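Local atomic coordinates of mitotic checkpoint control protein kinase BUB1 (Drosophila melanogaster, PDB entry 6JKK), a protein that is probably an ATP-binding protein kinase of the mitotic checkpoint acting at the kinetochore, seen here as its C-terminal kinase domain. Residues 42-45 and 46-49; 91-94 and 95-98; 157-160 and 161-165; 231-235 and 236-240. All coordinates share one frame; numbering follows the deposited sequence.

Interaction 1 of 4, residues 42-45 and 46-49; sequences RLHP and NTHL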
loop_
_atom_site.group_PDB
_atom_site.type_symbol
_atom_site.label_atom_id
_atom_site.label_comp_id
_atom_site.label_asym_id
_atom_site.label_seq_id
_atom_site.Cartn_x
_atom_site.Cartn_y
_atom_site.Cartn_z
ATOM N N ARG A 42 -10.612 10.269 22.240
ATOM C CA ARG A 42 -10.855 9.014 21.550
ATOM C C ARG A 42 -11.969 9.236 20.528
ATOM O O ARG A 42 -12.990 9.844 20.845
ATOM C CB ARG A 42 -11.244 7.938 22.572
ATOM C CG ARG A 42 -11.188 6.511 22.057
ATOM C CD ARG A 42 -11.339 5.514 23.205
ATOM N NE ARG A 42 -10.108 5.380 23.982
ATOM C CZ ARG A 42 -9.309 4.318 23.934
ATOM N NH1 ARG A 42 -9.619 3.292 23.152
ATOM N NH2 ARG A 42 -8.204 4.275 24.669
ATOM N N LEU A 43 -11.764 8.787 19.295
ATOM C CA LEU A 43 -12.791 8.930 18.271
ATOM C C LEU A 43 -14.031 8.149 18.680
ATOM O O LEU A 43 -13.925 7.051 19.223
ATOM C CB LEU A 43 -12.279 8.422 16.920
ATOM C CG LEU A 43 -11.219 9.263 16.199
ATOM C CD1 LEU A 43 -10.680 8.519 14.978
ATOM C CD2 LEU A 43 -11.791 10.602 15.784
ATOM N N HIS A 44 -15.206 8.719 18.432
ATOM C CA HIS A 44 -16.454 8.047 18.774
ATOM C C HIS A 44 -17.486 8.280 17.675
ATOM O O HIS A 44 -17.561 9.374 17.114
ATOM C CB HIS A 44 -16.973 8.560 20.120
ATOM C CG HIS A 44 -17.963 7.650 20.772
ATOM N ND1 HIS A 44 -19.324 7.759 20.564
ATOM C CD2 HIS A 44 -17.797 6.611 21.623
ATOM C CE1 HIS A 44 -19.949 6.829 21.260
ATOM N NE2 HIS A 44 -19.046 6.117 21.913
ATOM N N PRO A 45 -18.278 7.249 17.352
ATOM C CA PRO A 45 -19.273 7.385 16.278
ATOM C C PRO A 45 -20.290 8.505 16.513
ATOM O O PRO A 45 -20.590 8.837 17.657
ATOM C CB PRO A 45 -19.980 6.019 16.283
ATOM C CG PRO A 45 -19.637 5.403 17.607
ATOM C CD PRO A 45 -18.265 5.888 17.917
ATOM N N ASN A 46 -20.800 9.075 15.422
ATOM C CA ASN A 46 -21.851 10.095 15.471
ATOM C C ASN A 46 -21.496 11.352 16.259
ATOM O O ASN A 46 -22.319 11.883 17.007
ATOM C CB ASN A 46 -23.165 9.501 15.980
ATOM C CG ASN A 46 -24.239 9.482 14.915
ATOM O OD1 ASN A 46 -25.044 10.409 14.813
ATOM N ND2 ASN A 46 -24.257 8.425 14.110
ATOM N N THR A 47 -20.269 11.825 16.076
ATOM C CA THR A 47 -19.793 13.030 16.736
ATOM C C THR A 47 -19.201 13.970 15.705
ATOM O O THR A 47 -19.339 13.761 14.497
ATOM C CB THR A 47 -18.695 12.716 17.764
ATOM O OG1 THR A 47 -17.634 11.996 17.124
ATOM C CG2 THR A 47 -19.252 11.887 18.902
ATOM N N HIS A 48 -18.529 15.005 16.189
ATOM C CA HIS A 48 -17.830 15.915 15.305
ATOM C C HIS A 48 -16.418 16.161 15.801
ATOM O O HIS A 48 -16.110 15.964 16.978
ATOM C CB HIS A 48 -18.597 17.229 15.156
ATOM C CG HIS A 48 -19.957 17.063 14.558
ATOM N ND1 HIS A 48 -21.019 16.531 15.261
ATOM C CD2 HIS A 48 -20.430 17.341 13.321
ATOM C CE1 HIS A 48 -22.085 16.493 14.484
ATOM N NE2 HIS A 48 -21.756 16.982 13.300
ATOM N N LEU A 49 -15.563 16.591 14.885
ATOM C CA LEU A 49 -14.159 16.794 15.182
ATOM C C LEU A 49 -13.718 18.021 14.420
ATOM O O LEU A 49 -14.102 18.214 13.264
ATOM C CB LEU A 49 -13.349 15.578 14.720
ATOM C CG LEU A 49 -11.834 15.628 14.923
ATOM C CD1 LEU A 49 -11.527 15.769 16.391
ATOM C CD2 LEU A 49 -11.168 14.393 14.371
HETATM O O HOH W 1 -15.075 11.487 17.658
#

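Interaction 2 of 4, residues 91-94 and 95-98; sequences NYWE and FYIC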
loop_
_atom_site.group_PDB
_atom_site.type_symbol
_atom_site.label_atom_id
_atom_site.label_comp_id
_atom_site.label_asym_id
_atom_site.label_seq_id
_atom_site.Cartn_x
_atom_site.Cartn_y
_atom_site.Cartn_z
ATOM N N ASN A 91 1.762 8.804 16.162
ATOM C CA ASN A 91 2.636 8.335 15.096
ATOM C C ASN A 91 3.109 9.519 14.257
ATOM O O ASN A 91 2.508 9.856 13.232
ATOM C CB ASN A 91 1.926 7.285 14.235
ATOM C CG ASN A 91 2.889 6.496 13.363
ATOM O OD1 ASN A 91 3.978 6.971 13.029
ATOM N ND2 ASN A 91 2.494 5.284 12.991
ATOM N N TYR A 92 4.169 10.175 14.718
ATOM C CA TYR A 92 4.737 11.299 13.982
ATOM C C TYR A 92 5.335 10.788 12.683
ATOM O O TYR A 92 5.267 11.456 11.649
ATOM C CB TYR A 92 5.824 11.987 14.806
ATOM C CG TYR A 92 5.319 12.618 16.081
ATOM C CD1 TYR A 92 4.746 13.883 16.071
ATOM C CD2 TYR A 92 5.416 11.949 17.298
ATOM C CE1 TYR A 92 4.286 14.464 17.234
ATOM C CE2 TYR A 92 4.960 12.528 18.470
ATOM C CZ TYR A 92 4.392 13.783 18.423
ATOM O OH TYR A 92 3.923 14.374 19.572
ATOM N N TRP A 93 5.915 9.593 12.746
ATOM C CA TRP A 93 6.633 9.015 11.612
ATOM C C TRP A 93 5.759 8.883 10.375
ATOM O O TRP A 93 6.191 9.191 9.260
ATOM C CB TRP A 93 7.208 7.651 12.000
ATOM C CG TRP A 93 7.999 6.987 10.909
ATOM C CD1 TRP A 93 7.612 5.918 10.136
ATOM C CD2 TRP A 93 9.313 7.346 10.468
ATOM N NE1 TRP A 93 8.613 5.597 9.243
ATOM C CE2 TRP A 93 9.665 6.456 9.430
ATOM C CE3 TRP A 93 10.228 8.333 10.853
ATOM C CZ2 TRP A 93 10.899 6.531 8.775
ATOM C CZ3 TRP A 93 11.444 8.405 10.203
ATOM C CH2 TRP A 93 11.772 7.511 9.176
ATOM N N GLU A 94 4.529 8.421 10.567
ATOM C CA GLU A 94 3.604 8.293 9.450
ATOM C C GLU A 94 3.382 9.635 8.737
ATOM O O GLU A 94 3.369 9.696 7.503
ATOM C CB GLU A 94 2.281 7.694 9.924
ATOM C CG GLU A 94 1.212 7.646 8.854
ATOM C CD GLU A 94 0.008 6.864 9.306
ATOM O OE1 GLU A 94 0.002 6.406 10.469
ATOM O OE2 GLU A 94 -0.921 6.705 8.497
ATOM N N PHE A 95 3.237 10.708 9.515
ATOM C CA PHE A 95 3.042 12.047 8.973
ATOM C C PHE A 95 4.294 12.442 8.186
ATOM O O PHE A 95 4.192 12.944 7.062
ATOM C CB PHE A 95 2.749 13.045 10.111
ATOM C CG PHE A 95 2.181 14.374 9.657
ATOM C CD1 PHE A 95 1.613 14.525 8.395
ATOM C CD2 PHE A 95 2.234 15.485 10.503
ATOM C CE1 PHE A 95 1.096 15.759 7.985
ATOM C CE2 PHE A 95 1.722 16.718 10.105
ATOM C CZ PHE A 95 1.156 16.860 8.846
ATOM N N TYR A 96 5.471 12.179 8.753
ATOM C CA TYR A 96 6.730 12.475 8.061
ATOM C C TYR A 96 6.821 11.801 6.687
ATOM O O TYR A 96 7.100 12.467 5.690
ATOM C CB TYR A 96 7.949 12.074 8.912
ATOM C CG TYR A 96 9.234 12.018 8.095
ATOM C CD1 TYR A 96 9.926 13.179 7.769
ATOM C CD2 TYR A 96 9.743 10.802 7.638
ATOM C CE1 TYR A 96 11.090 13.134 7.004
ATOM C CE2 TYR A 96 10.909 10.744 6.873
ATOM C CZ TYR A 96 11.576 11.913 6.564
ATOM O OH TYR A 96 12.733 11.871 5.814
ATOM N N ILE A 97 6.596 10.489 6.645
ATOM C CA ILE A 97 6.679 9.750 5.383
ATOM C C ILE A 97 5.729 10.333 4.335
ATOM O O ILE A 97 6.117 10.562 3.186
ATOM C CB ILE A 97 6.368 8.241 5.568
ATOM C CG1 ILE A 97 7.457 7.547 6.403
ATOM C CG2 ILE A 97 6.189 7.563 4.203
ATOM C CD1 ILE A 97 8.865 7.591 5.792
ATOM N N CYS A 98 4.487 10.583 4.737
ATOM C CA CYS A 98 3.475 11.082 3.811
ATOM C C CYS A 98 3.827 12.456 3.276
ATOM O O CYS A 98 3.657 12.730 2.088
ATOM C CB CYS A 98 2.108 11.127 4.484
ATOM S SG CYS A 98 1.385 9.506 4.680
#

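Interaction 3 of 4, residues 157-160 and 161-165; sequences YVVM and HLSCQ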
loop_
_atom_site.group_PDB
_atom_site.type_symbol
_atom_site.label_atom_id
_atom_site.label_comp_id
_atom_site.label_asym_id
_atom_site.label_seq_id
_atom_site.Cartn_x
_atom_site.Cartn_y
_atom_site.Cartn_z
ATOM N N TYR A 157 -7.538 -11.462 -16.255
ATOM C CA TYR A 157 -7.139 -10.263 -16.990
ATOM C C TYR A 157 -7.399 -8.985 -16.194
ATOM O O TYR A 157 -6.621 -8.029 -16.275
ATOM C CB TYR A 157 -7.779 -10.246 -18.381
ATOM C CG TYR A 157 -7.112 -11.243 -19.300
ATOM C CD1 TYR A 157 -7.461 -12.591 -19.270
ATOM C CD2 TYR A 157 -6.106 -10.845 -20.168
ATOM C CE1 TYR A 157 -6.839 -13.507 -20.099
ATOM C CE2 TYR A 157 -5.480 -11.754 -20.997
ATOM C CZ TYR A 157 -5.846 -13.079 -20.955
ATOM O OH TYR A 157 -5.210 -13.975 -21.786
ATOM N N VAL A 158 -8.464 -8.977 -15.397
ATOM C CA VAL A 158 -8.660 -7.878 -14.447
ATOM C C VAL A 158 -7.485 -7.832 -13.465
ATOM O O VAL A 158 -6.980 -6.753 -13.136
ATOM C CB VAL A 158 -10.007 -7.987 -13.697
ATOM C CG1 VAL A 158 -10.094 -6.946 -12.599
ATOM C CG2 VAL A 158 -11.159 -7.799 -14.663
ATOM N N VAL A 159 -7.026 -9.002 -13.021
ATOM C CA VAL A 159 -5.875 -9.044 -12.115
ATOM C C VAL A 159 -4.609 -8.520 -12.811
ATOM O O VAL A 159 -3.818 -7.794 -12.201
ATOM C CB VAL A 159 -5.641 -10.452 -11.511
ATOM C CG1 VAL A 159 -4.427 -10.448 -10.584
ATOM C CG2 VAL A 159 -6.886 -10.927 -10.742
ATOM N N MET A 160 -4.422 -8.867 -14.083
ATOM C CA MET A 160 -3.274 -8.345 -14.827
ATOM C C MET A 160 -3.300 -6.823 -14.866
ATOM O O MET A 160 -2.260 -6.166 -14.717
ATOM C CB MET A 160 -3.264 -8.861 -16.262
ATOM C CG MET A 160 -3.145 -10.345 -16.400
ATOM S SD MET A 160 -2.991 -10.696 -18.149
ATOM C CE MET A 160 -3.461 -12.424 -18.122
ATOM N N HIS A 161 -4.489 -6.262 -15.080
ATOM C CA HIS A 161 -4.647 -4.804 -15.166
ATOM C C HIS A 161 -4.300 -4.139 -13.837
ATOM O O HIS A 161 -3.568 -3.134 -13.796
ATOM C CB HIS A 161 -6.081 -4.457 -15.577
ATOM C CG HIS A 161 -6.246 -3.066 -16.118
ATOM N ND1 HIS A 161 -6.132 -1.943 -15.329
ATOM C CD2 HIS A 161 -6.542 -2.624 -17.364
ATOM C CE1 HIS A 161 -6.337 -0.865 -16.068
ATOM N NE2 HIS A 161 -6.592 -1.253 -17.304
ATOM N N LEU A 162 -4.830 -4.699 -12.751
ATOM C CA LEU A 162 -4.559 -4.194 -11.411
ATOM C C LEU A 162 -3.094 -4.389 -11.015
ATOM O O LEU A 162 -2.516 -3.542 -10.348
ATOM C CB LEU A 162 -5.474 -4.874 -10.384
ATOM C CG LEU A 162 -6.969 -4.568 -10.460
ATOM C CD1 LEU A 162 -7.743 -5.364 -9.410
ATOM C CD2 LEU A 162 -7.209 -3.073 -10.279
ATOM N N SER A 163 -2.497 -5.503 -11.427
ATOM C CA SER A 163 -1.086 -5.764 -11.147
ATOM C C SER A 163 -0.170 -4.766 -11.853
ATOM O O SER A 163 0.850 -4.336 -11.306
ATOM C CB SER A 163 -0.721 -7.187 -11.571
ATOM O OG SER A 163 -1.442 -8.131 -10.810
ATOM N N CYS A 164 -0.535 -4.414 -13.078
ATOM C CA CYS A 164 0.221 -3.448 -13.855
ATOM C C CYS A 164 0.211 -2.106 -13.137
ATOM O O CYS A 164 1.226 -1.408 -13.081
ATOM C CB CYS A 164 -0.399 -3.307 -15.245
ATOM S SG CYS A 164 0.616 -2.405 -16.433
ATOM N N GLN A 165 -0.944 -1.746 -12.591
ATOM C CA GLN A 165 -1.067 -0.505 -11.841
ATOM C C GLN A 165 -0.244 -0.530 -10.561
ATOM O O GLN A 165 0.447 0.445 -10.247
ATOM C CB GLN A 165 -2.528 -0.230 -11.489
ATOM C CG GLN A 165 -3.422 0.071 -12.677
ATOM C CD GLN A 165 -4.853 0.318 -12.248
ATOM O OE1 GLN A 165 -5.105 1.127 -11.358
ATOM N NE2 GLN A 165 -5.796 -0.393 -12.857
#

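Interaction 4 of 4, residues 231-235 and 236-240; sequences LFKCI and EMRTG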
loop_
_atom_site.group_PDB
_atom_site.type_symbol
_atom_site.label_atom_id
_atom_site.label_comp_id
_atom_site.label_asym_id
_atom_site.label_seq_id
_atom_site.Cartn_x
_atom_site.Cartn_y
_atom_site.Cartn_z
ATOM N N LEU A 231 4.496 -15.771 7.718
ATOM C CA LEU A 231 3.726 -15.312 6.563
ATOM C C LEU A 231 4.281 -14.007 5.993
ATOM O O LEU A 231 4.235 -13.780 4.780
ATOM C CB LEU A 231 2.240 -15.150 6.907
ATOM C CG LEU A 231 1.373 -14.509 5.810
ATOM C CD1 LEU A 231 1.385 -15.354 4.541
ATOM C CD2 LEU A 231 -0.056 -14.255 6.265
ATOM N N PHE A 232 4.811 -13.155 6.866
ATOM C CA PHE A 232 5.304 -11.847 6.436
ATOM C C PHE A 232 6.819 -11.808 6.240
ATOM O O PHE A 232 7.384 -10.762 5.922
ATOM C CB PHE A 232 4.831 -10.743 7.391
ATOM C CG PHE A 232 3.356 -10.468 7.299
ATOM C CD1 PHE A 232 2.493 -10.887 8.301
ATOM C CD2 PHE A 232 2.830 -9.816 6.192
ATOM C CE1 PHE A 232 1.133 -10.645 8.210
ATOM C CE2 PHE A 232 1.471 -9.573 6.092
ATOM C CZ PHE A 232 0.622 -9.988 7.103
ATOM N N LYS A 233 7.467 -12.952 6.431
ATOM C CA LYS A 233 8.889 -13.079 6.127
ATOM C C LYS A 233 9.117 -13.007 4.619
ATOM O O LYS A 233 8.660 -13.888 3.886
ATOM C CB LYS A 233 9.422 -14.428 6.612
ATOM C CG LYS A 233 9.963 -14.479 8.034
ATOM C CD LYS A 233 10.688 -15.806 8.217
ATOM C CE LYS A 233 11.290 -15.962 9.597
ATOM N NZ LYS A 233 11.885 -17.323 9.744
ATOM N N CYS A 234 9.826 -11.981 4.147
ATOM C CA CYS A 234 10.254 -11.976 2.750
ATOM C C CYS A 234 11.362 -13.020 2.578
ATOM O O CYS A 234 11.813 -13.625 3.557
ATOM C CB CYS A 234 10.688 -10.577 2.272
ATOM S SG CYS A 234 12.238 -9.918 2.968
ATOM N N ILE A 235 11.790 -13.246 1.339
ATOM C CA ILE A 235 12.721 -14.335 1.046
ATOM C C ILE A 235 14.070 -14.167 1.752
ATOM O O ILE A 235 14.655 -15.137 2.247
ATOM C CB ILE A 235 12.920 -14.495 -0.475
ATOM C CG1 ILE A 235 11.583 -14.817 -1.139
ATOM C CG2 ILE A 235 13.929 -15.591 -0.780
ATOM C CD1 ILE A 235 10.876 -15.986 -0.490
ATOM N N GLU A 236 14.555 -12.932 1.807
ATOM C CA GLU A 236 15.826 -12.644 2.467
ATOM C C GLU A 236 15.767 -12.943 3.970
ATOM O O GLU A 236 16.735 -13.431 4.557
ATOM C CB GLU A 236 16.231 -11.183 2.219
ATOM C CG GLU A 236 16.616 -10.871 0.766
ATOM C CD GLU A 236 15.420 -10.781 -0.176
ATOM O OE1 GLU A 236 14.271 -10.707 0.309
ATOM O OE2 GLU A 236 15.635 -10.776 -1.407
ATOM N N MET A 237 14.619 -12.659 4.582
ATOM C CA MET A 237 14.424 -12.903 6.009
ATOM C C MET A 237 14.401 -14.391 6.343
ATOM O O MET A 237 14.729 -14.784 7.464
ATOM C CB MET A 237 13.120 -12.271 6.486
ATOM C CG MET A 237 13.110 -10.755 6.486
ATOM S SD MET A 237 11.469 -10.166 6.918
ATOM C CE MET A 237 11.724 -8.392 6.779
ATOM N N ARG A 238 13.996 -15.212 5.379
ATOM C CA ARG A 238 13.941 -16.660 5.579
ATOM C C ARG A 238 15.318 -17.303 5.425
ATOM O O ARG A 238 15.545 -18.430 5.871
ATOM C CB ARG A 238 12.947 -17.295 4.595
ATOM C CG ARG A 238 11.509 -16.789 4.739
ATOM C CD ARG A 238 10.620 -17.235 3.580
ATOM N NE ARG A 238 9.511 -18.090 4.004
ATOM C CZ ARG A 238 8.246 -17.689 4.106
ATOM N NH1 ARG A 238 7.916 -16.438 3.816
ATOM N NH2 ARG A 238 7.307 -18.542 4.494
ATOM N N THR A 239 16.246 -16.568 4.819
ATOM C CA THR A 239 17.504 -17.152 4.358
ATOM C C THR A 239 18.750 -16.426 4.862
ATOM O O THR A 239 19.808 -16.491 4.233
ATOM C CB THR A 239 17.539 -17.216 2.812
ATOM O OG1 THR A 239 17.282 -15.914 2.267
ATOM C CG2 THR A 239 16.484 -18.178 2.297
ATOM N N GLY A 240 18.621 -15.743 5.996
ATOM C CA GLY A 240 19.744 -15.054 6.613
ATOM C C GLY A 240 20.419 -14.016 5.731
ATOM O O GLY A 240 21.648 -13.919 5.708
HETATM O O HOH W 2 11.922 -11.378 -0.860
#

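Interaction 1 of 4, residues 42-45 and 46-49
T47 reaches back across the turn to H44, making the one direct hydrogen bond between its two halves. Its hydroxyl donates, T47 OG1 to H44 O at 2.6 Å, arriving 19° out of the carbonyl plane. The torsion that sets OG1 between its own backbone N and carbonyl carbon (chi1 55°) turns the hydroxyl to the loop and leaves CG2 near the plane of the H44 ring, at its edge. A water closes a small ring of bonds, donating to T47 OG1 at 2.7 Å and accepting from H44 N at 2.9 Å. A valine here would probably leave both H44 O and the water without their hydroxyl partner and free the turn to shift. The apolar part is L43 on L49: the two side chains cross at about a right angle and meet through one methyl each, CD2 to CD2 at 4.1 Å. Both also lie on L84, which suits branched aliphatic residues. P45 adds a rigid ring on Y71. Asparagine suits position 46, because it tolerates the positive phi (59°); with T47, N46 faces V58 in a G1 beta bulge, where edge strand 47-51 starts to pair with strand 54-64 of the kinase N-lobe sheet.

Interaction 2 of 4, residues 91-94 and 95-98
W93 lays its indole against Y96 and I97 in the first turns of helix 92-104, the αC helix of the protein kinase fold. The helix is opened by an N-cap: N91 OD1 accepts from E94 N at 2.9 Å, the N-H standing well above the amide's carbonyl plane, while N91 ND2 is taken up by E87. Asparagine suits this place because its short amide reaches an otherwise unmatched first-turn N-H. Behind the cap the carbonyls are satisfied in order: Y92 O by Y96 N, W93 O by I97 N at 2.9 Å in a nearly straight bond (170°), and E94 O by C98 N. The polar ends of the side chains find partners beyond the helix. E94, its chain extended, sends OE2 to a salt bridge with K85, the predicted ATP-binding lysine; this is the lysine-αC glutamate pair characteristic of kinases. W93 NE1 donates to S211 O, and Y96 OH is bonded to D213 OD2. One face of the W93 indole receives both neighbours. The Y96 ring lies alongside, tilted at 34°, with Y96 CD2 3.9 Å from W93 CZ3. An alanine in place of W93 would probably strip that cover from Y96 and I97, leave S211 O without its indole donor, and open a gap against I15 and L19 of helix 12-21. Over the five-membered ring of W93, I97 makes a CH-pi contact, its CG1 4.0 Å from that ring's centroid.

Interaction 3 of 4, residues 157-160 and 161-165
Y157 O accepts from H161 N at 3.0 Å, the first of four successive i to i+4 bonds that join these turns of helix 156-175. The tyrosine ring also serves as a platform within its own turn: the methyl CE of M160 sits over its centre, 3.5 Å above the plane, and the ring's hydroxyl is bonded to K324. V158 follows, its carbonyl taken by L162 N and its CG1 4.3 Å from L162 CD1, a loose apolar pair one turn apart. V159 O is gripped twice. S163 N donates to it at 2.8 Å, and S163 OG, also at 2.8 Å, comes from well above the carbonyl plane (43°). With OG anti to its own carbonyl carbon (chi1 -64°), the serine folds its hydroxyl back onto the preceding turn, a common way for a small polar residue to be satisfied inside a buried helix. M160 O receives C164 N, and the M160 side chain runs out extended toward the Y157 ring. Farther along, Q165 NE2 donates to H161 ND1 at 2.9 Å, in the plane of the imidazole, and Q165 OE1 accepts from S202 N. This is the αE helix of the kinase C-lobe: V158 and H161 pack on helix 325-339, V159 and S163 meet W291 of helix 288-299, and M160 lies against L317 of helix 310-322.

Interaction 4 of 4, residues 231-235 and 236-240
A short, weakly bonded helical turn, 235-238, follows the loop 231-234 where the activation segment of the kinase C-lobe leads on toward helix 246-261, the αF helix. C234 O accepts from R238 N at 3.3 Å in the carbonyl plane. T239 OG1 donates to I235 O at 2.7 Å, a threonine hydroxyl turned back onto a carbonyl four residues earlier. R238 doubles back over the loop: bent at chi3 (118°), it brings NH1 to K233 O, 2.7 Å apart but at a poor angle, hence a weak bond made at the edge of the guanidinium. R238 CG lies 3.7 Å from K233 CB, aliphatic stem on aliphatic stem, while K233 NZ is drawn off to a salt bridge with D230. M237, straight beyond CG, suits the inner side: its CG lies 3.7 Å from C234 SG and its sulfur takes a weak bond from C234 N. E236 curls back at chi2, and a water donates to its OE1 at 2.7 Å while accepting from I235 N. C234 and M237 rest on L247 of helix 246-261, whereas I235, R238 and T239 pack against W276 of strand 276-278.

From the N terminus the four contacts follow in series, none nesting in or crossing another, each within one continuous run of chain. Interaction 1 closes the turn that leads from the loop after strand 34-36 into edge strand 47-51. Interaction 2 lies beyond the sheet's next three strands, in the helix after strand 80-87, its centre about 23 Å from that of interaction 1. In the C-lobe, on the opposite side of the chain's centre from both, interaction 3 lies in the helix packed among helices 288-299, 310-322 and 325-339. Interaction 4 closes a loop and links it to helix 246-261 and strand 276-278; its nearest atoms remain about 17 Å from interaction 3.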